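Local coordinates for protein glutaminase 1 (Escherichia coli, PDB 1U60) that hydrolyses L-glutamine to L-glutamate and ammonium and belongs to the glutaminase family of the beta-lactamase clan, at residues S68-L73 against S113-A118; D87-D92 against I121-L126. One frame throughout, in Å; residues are numbered along the deposited sequence.

Contacts 1 and 2 share one helix, 117-126, each using a different part of it: its first turn with the preceding turn lies against helix 68-80 in contact 1, and residues 121-126 lie against the end of helix 82-88 in contact 2. Their centres are 8 Å apart, and Pro114 joins them: its CB packs 3.4 Å from Thr123 OG1 and its CD 3.2 Å from Gly90 O. Contact 1 holds Asn117, a predicted substrate-binding residue, and brings Lys69 to about 3 Å, side chain to side chain, from Tyr192 and Tyr244, also predicted binders. Contact 2 is a layer further out, with the side chain of Thr123 about 8 Å from that of Tyr192.

Contact 1 (S68-L73 against S113-A118); sequences SKVCTL and SPLVNA
The amine of Lys69 is buried where helix 68-80 meets the turn leading into helix 117-126, held by a backbone carbonyl, an amide oxygen and a tyrosine oxygen. The chain of Lys69 leaves its helix with CG anti to the carbonyl carbon (chi1 -57°) and then runs fully extended, so NZ reaches the end of the turn and the start of helix 117-126. Two hydrogen bonds cross the contact: NZ of Lys69 donates to Leu115 O at 2.9 Å and to Asn117 OD1 at 3.0 Å. Their geometries differ. The amine lies in the plane of the Asn117 amide but 54° above that of the Leu115 carbonyl. The strongest polar partner of the amine is Tyr244 OH, outside the two segments.

Behind this tip the side chains meet through carbon atoms. Leu115 turns its CD2 methyl onto the root of the lysine, 3.7 Å from Lys69 CB, and one helical turn on Leu73 crosses Pro114 obliquely, with CD1 of Leu73 3.9 Å from CG of Pro114. A water adds a separate polar link, lying 2.9 Å from Lys69 O and 2.8 Å from Pro114 O. Leu115 O belongs to a type I turn from Ser113 to Val116, whose backbone bond is weak; the bond from Leu115 N to Ser113 OG, 3.0 Å, adds an ST turn.

Lys69 follows Ser66 with the spacing of the Ser-x-x-Lys motif of the beta-lactamase clan, and Ser66 and Asn117 are both predicted to bind substrate. Carbonyl oxygens facing the amine would tend to stabilise its charged form, while burial would oppose this; the contact helps to fix the position of the amine and, with Tyr244, may influence its proton affinity.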
loop_
_atom_site.group_PDB
_atom_site.type_symbol
_atom_site.label_atom_id
_atom_site.label_comp_id
_atom_site.label_asym_id
_atom_site.label_seq_id
_atom_site.Cartn_x
_atom_site.Cartn_y
_atom_site.Cartn_z
ATOM N N SER A 68 -0.285 18.386 5.304
ATOM C CA SER A 68 -0.816 19.255 4.255
ATOM C C SER A 68 -0.837 18.599 2.855
ATOM O O SER A 68 -1.689 18.953 2.039
ATOM C CB SER A 68 0.021 20.526 4.191
ATOM O OG SER A 68 1.305 20.264 3.676
ATOM N N LYS A 69 0.041 17.611 2.614
ATOM C CA LYS A 69 0.122 16.903 1.323
ATOM C C LYS A 69 -1.218 16.250 0.975
ATOM O O LYS A 69 -1.611 16.187 -0.201
ATOM C CB LYS A 69 1.257 15.891 1.296
ATOM C CG LYS A 69 2.622 16.501 1.602
ATOM C CD LYS A 69 3.677 15.370 1.693
ATOM C CE LYS A 69 5.092 15.913 1.809
ATOM N NZ LYS A 69 6.013 14.754 2.154
ATOM N N VAL A 70 -1.953 15.805 2.007
ATOM C CA VAL A 70 -3.215 15.088 1.774
ATOM C C VAL A 70 -4.228 16.122 1.268
ATOM O O VAL A 70 -5.026 15.845 0.349
ATOM C CB VAL A 70 -3.694 14.383 3.056
ATOM C CG1 VAL A 70 -5.112 13.863 2.890
ATOM C CG2 VAL A 70 -2.744 13.292 3.445
ATOM N N CYS A 71 -4.229 17.303 1.890
ATOM C CA CYS A 71 -5.229 18.311 1.527
ATOM C C CYS A 71 -5.013 18.856 0.106
ATOM O O CYS A 71 -5.948 19.072 -0.640
ATOM C CB CYS A 71 -5.228 19.483 2.498
ATOM S SG CYS A 71 -5.380 19.023 4.261
ATOM N N THR A 72 -3.760 19.087 -0.268
ATOM C CA THR A 72 -3.520 19.634 -1.591
ATOM C C THR A 72 -3.773 18.570 -2.646
ATOM O O THR A 72 -4.241 18.879 -3.792
ATOM C CB THR A 72 -2.086 20.207 -1.614
ATOM O OG1 THR A 72 -2.091 21.435 -0.833
ATOM C CG2 THR A 72 -1.627 20.554 -3.044
ATOM N N LEU A 73 -3.450 17.314 -2.317
ATOM C CA LEU A 73 -3.792 16.216 -3.199
ATOM C C LEU A 73 -5.304 16.217 -3.440
ATOM O O LEU A 73 -5.785 15.991 -4.559
ATOM C CB LEU A 73 -3.341 14.884 -2.596
ATOM C CG LEU A 73 -3.803 13.618 -3.292
ATOM C CD1 LEU A 73 -3.387 13.704 -4.798
ATOM C CD2 LEU A 73 -3.294 12.344 -2.639
ATOM N N SER A 113 5.028 9.922 -6.173
ATOM C CA SER A 113 3.961 9.998 -5.154
ATOM C C SER A 113 3.705 11.448 -4.765
ATOM O O SER A 113 4.672 12.166 -4.470
ATOM C CB SER A 113 4.328 9.223 -3.876
ATOM O OG SER A 113 3.399 9.517 -2.804
ATOM N N PRO A 114 2.440 11.874 -4.678
ATOM C CA PRO A 114 2.116 13.229 -4.146
ATOM C C PRO A 114 2.431 13.387 -2.672
ATOM O O PRO A 114 2.319 14.467 -2.152
ATOM C CB PRO A 114 0.595 13.351 -4.297
ATOM C CG PRO A 114 0.102 12.011 -4.765
ATOM C CD PRO A 114 1.246 11.129 -5.106
ATOM N N LEU A 115 2.805 12.303 -2.010
ATOM C CA LEU A 115 3.094 12.330 -0.578
ATOM C C LEU A 115 4.559 12.332 -0.181
ATOM O O LEU A 115 4.827 12.362 0.989
ATOM C CB LEU A 115 2.299 11.260 0.173
ATOM C CG LEU A 115 0.810 11.204 -0.088
ATOM C CD1 LEU A 115 0.128 10.157 0.805
ATOM C CD2 LEU A 115 0.117 12.590 0.115
ATOM N N VAL A 116 5.503 12.240 -1.136
ATOM C CA VAL A 116 6.879 12.596 -0.826
ATOM C C VAL A 116 7.063 14.082 -1.161
ATOM O O VAL A 116 6.213 14.663 -1.801
ATOM C CB VAL A 116 7.906 11.715 -1.510
ATOM C CG1 VAL A 116 7.654 10.245 -1.102
ATOM C CG2 VAL A 116 7.899 11.934 -3.027
ATOM N N ASN A 117 8.107 14.710 -0.661
ATOM C CA ASN A 117 8.209 16.176 -0.840
ATOM C C ASN A 117 8.158 16.607 -2.335
ATOM O O ASN A 117 7.516 17.566 -2.706
ATOM C CB ASN A 117 9.502 16.710 -0.201
ATOM C CG ASN A 117 9.406 16.889 1.306
ATOM O OD1 ASN A 117 8.638 16.226 2.003
ATOM N ND2 ASN A 117 10.292 17.753 1.842
ATOM N N ALA A 118 8.872 15.877 -3.180
ATOM C CA ALA A 118 8.950 16.226 -4.593
ATOM C C ALA A 118 7.541 16.132 -5.219
ATOM O O ALA A 118 7.093 17.048 -5.892
ATOM C CB ALA A 118 9.961 15.259 -5.309
HETATM O O HOH W 1 0.364 16.521 -2.242
#

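Contact 2 (D87-D92 against I121-L126); sequences DKIGAD and IATTSL. With EDO (1,2-ethanediol), chain G.
Ile89, the first residue beyond helix 82-88, carries this contact by pressing CG1, CG2 and CD1 against one side of helix 117-126. CD1 of Ile89 comes within 3.5 Å of Ala122 CB and of Ala122 C, also at 3.5 Å. Its CG2 branch sits 3.4 Å from Thr123 OG1, the two side chains crossing at about a right angle, and CG1 of Ile89 meets the CD2 methyl of Leu126 at 3.9 Å. CG1 is anti to the carbonyl carbon (chi1 -47°) and chi2 is -67°, which sends the CG1-CD1 arm between Ala122 and Leu126 while CG2 stays beside Thr123. At the margin CB of Lys88 approaches the same Leu126 methyl at 4.3 Å; the rest of its chain bends off to solvent, where NZ of Lys88 makes weak hydrogen bonds to O2 (3.0 Å) and O1 (3.2 Å) of an ethanediol probably from the crystallisation liquor.

Hydrogen bonds around the contact help to position these groups. Thr123 OG1 is hydrogen-bonded to Gly119 O, so the hydroxyl beside Ile89 already has a polar partner. Ser125 OG donates back to Ala122 O at 2.6 Å, in the carbonyl plane and on a lone pair. Tyr182 links both segments, its OH bonding Lys88 O and its backbone N bonding Ser125 OG. Further along, Asp92 OD1 accepts from Asp249 N of the second subunit.

No hydrogen bond runs directly between the two segments. Their direct contact is largely apolar packing by Ile89, with Tyr182 as a polar tie; Thr123 OG1 bonds within its helix, and Lys88 O and Ser125 OG bond to Tyr182.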
loop_
_atom_site.group_PDB
_atom_site.type_symbol
_atom_site.label_atom_id
_atom_site.label_comp_id
_atom_site.label_asym_id
_atom_site.label_seq_id
_atom_site.Cartn_x
_atom_site.Cartn_y
_atom_site.Cartn_z
ATOM N N ASP A 87 -0.840 10.678 -14.039
ATOM C CA ASP A 87 0.070 10.983 -15.127
ATOM C C ASP A 87 1.137 12.025 -14.749
ATOM O O ASP A 87 2.332 11.879 -15.088
ATOM C CB ASP A 87 -0.724 11.567 -16.302
ATOM C CG ASP A 87 -1.590 10.533 -17.022
ATOM O OD1 ASP A 87 -1.407 9.304 -16.840
ATOM O OD2 ASP A 87 -2.495 10.889 -17.793
ATOM N N LYS A 88 0.704 13.095 -14.077
ATOM C CA LYS A 88 1.567 14.243 -13.790
ATOM C C LYS A 88 2.334 14.163 -12.461
ATOM O O LYS A 88 3.328 14.853 -12.296
ATOM C CB LYS A 88 0.725 15.525 -13.841
ATOM C CG LYS A 88 -0.038 15.702 -15.157
ATOM C CD LYS A 88 0.915 15.805 -16.332
ATOM C CE LYS A 88 0.153 16.248 -17.613
ATOM N NZ LYS A 88 1.006 16.171 -18.875
ATOM N N ILE A 89 1.895 13.304 -11.533
ATOM C CA ILE A 89 2.494 13.190 -10.212
ATOM C C ILE A 89 2.862 11.736 -9.985
ATOM O O ILE A 89 4.034 11.451 -9.762
ATOM C CB ILE A 89 1.569 13.682 -9.072
ATOM C CG1 ILE A 89 0.941 15.044 -9.397
ATOM C CG2 ILE A 89 2.339 13.741 -7.742
ATOM C CD1 ILE A 89 1.960 16.184 -9.445
ATOM N N GLY A 90 1.869 10.847 -10.017
ATOM C CA GLY A 90 2.107 9.431 -9.792
ATOM C C GLY A 90 1.294 8.871 -8.661
ATOM O O GLY A 90 0.690 9.596 -7.908
ATOM N N ALA A 91 1.292 7.554 -8.549
ATOM C CA ALA A 91 0.585 6.817 -7.520
ATOM C C ALA A 91 1.478 5.745 -6.839
ATOM O O ALA A 91 0.960 4.894 -6.153
ATOM C CB ALA A 91 -0.647 6.152 -8.163
ATOM N N ASP A 92 2.808 5.821 -6.985
ATOM C CA ASP A 92 3.681 4.725 -6.513
ATOM C C ASP A 92 4.630 5.144 -5.389
ATOM O O ASP A 92 5.091 6.289 -5.386
ATOM C CB ASP A 92 4.509 4.156 -7.666
ATOM C CG ASP A 92 3.666 3.468 -8.684
ATOM O OD1 ASP A 92 2.809 2.627 -8.265
ATOM O OD2 ASP A 92 3.764 3.731 -9.903
ATOM N N ILE A 121 5.293 19.025 -3.890
ATOM C CA ILE A 121 5.595 20.316 -4.515
ATOM C C ILE A 121 5.011 20.375 -5.932
ATOM O O ILE A 121 4.431 21.393 -6.342
ATOM C CB ILE A 121 7.112 20.586 -4.500
ATOM C CG1 ILE A 121 7.577 20.831 -3.061
ATOM C CG2 ILE A 121 7.455 21.822 -5.340
ATOM C CD1 ILE A 121 9.081 20.722 -2.825
ATOM N N ALA A 122 5.091 19.266 -6.645
ATOM C CA ALA A 122 4.476 19.122 -7.988
ATOM C C ALA A 122 2.954 19.187 -7.925
ATOM O O ALA A 122 2.327 19.859 -8.790
ATOM C CB ALA A 122 4.932 17.892 -8.653
ATOM N N THR A 123 2.358 18.597 -6.882
ATOM C CA THR A 123 0.894 18.606 -6.715
ATOM C C THR A 123 0.449 20.065 -6.380
ATOM O O THR A 123 -0.539 20.572 -6.910
ATOM C CB THR A 123 0.482 17.637 -5.664
ATOM O OG1 THR A 123 0.970 16.297 -6.000
ATOM C CG2 THR A 123 -1.048 17.559 -5.551
ATOM N N THR A 124 1.172 20.749 -5.490
ATOM C CA THR A 124 0.906 22.153 -5.217
ATOM C C THR A 124 0.946 22.986 -6.507
ATOM O O THR A 124 0.104 23.860 -6.684
ATOM C CB THR A 124 1.921 22.666 -4.192
ATOM O OG1 THR A 124 1.719 22.027 -2.929
ATOM C CG2 THR A 124 1.751 24.157 -3.896
ATOM N N SER A 125 1.864 22.686 -7.417
ATOM C CA SER A 125 1.998 23.418 -8.675
ATOM C C SER A 125 0.902 23.099 -9.698
ATOM O O SER A 125 0.714 23.877 -10.655
ATOM C CB SER A 125 3.367 23.114 -9.344
ATOM O OG SER A 125 3.369 21.872 -10.063
ATOM N N LEU A 126 0.243 21.961 -9.511
ATOM C CA LEU A 126 -0.828 21.428 -10.382
ATOM C C LEU A 126 -2.200 22.040 -10.123
ATOM O O LEU A 126 -3.048 22.001 -11.017
ATOM C CB LEU A 126 -0.913 19.896 -10.226
ATOM C CG LEU A 126 -1.792 19.062 -11.161
ATOM C CD1 LEU A 126 -1.545 19.375 -12.624
ATOM C CD2 LEU A 126 -1.620 17.574 -10.879
HETATM C C1 EDO G . 0.337 12.823 -19.607
HETATM O O1 EDO G . 1.644 13.037 -19.082
HETATM C C2 EDO G . 0.074 13.699 -20.812
HETATM O O2 EDO G . -0.989 14.593 -20.553
#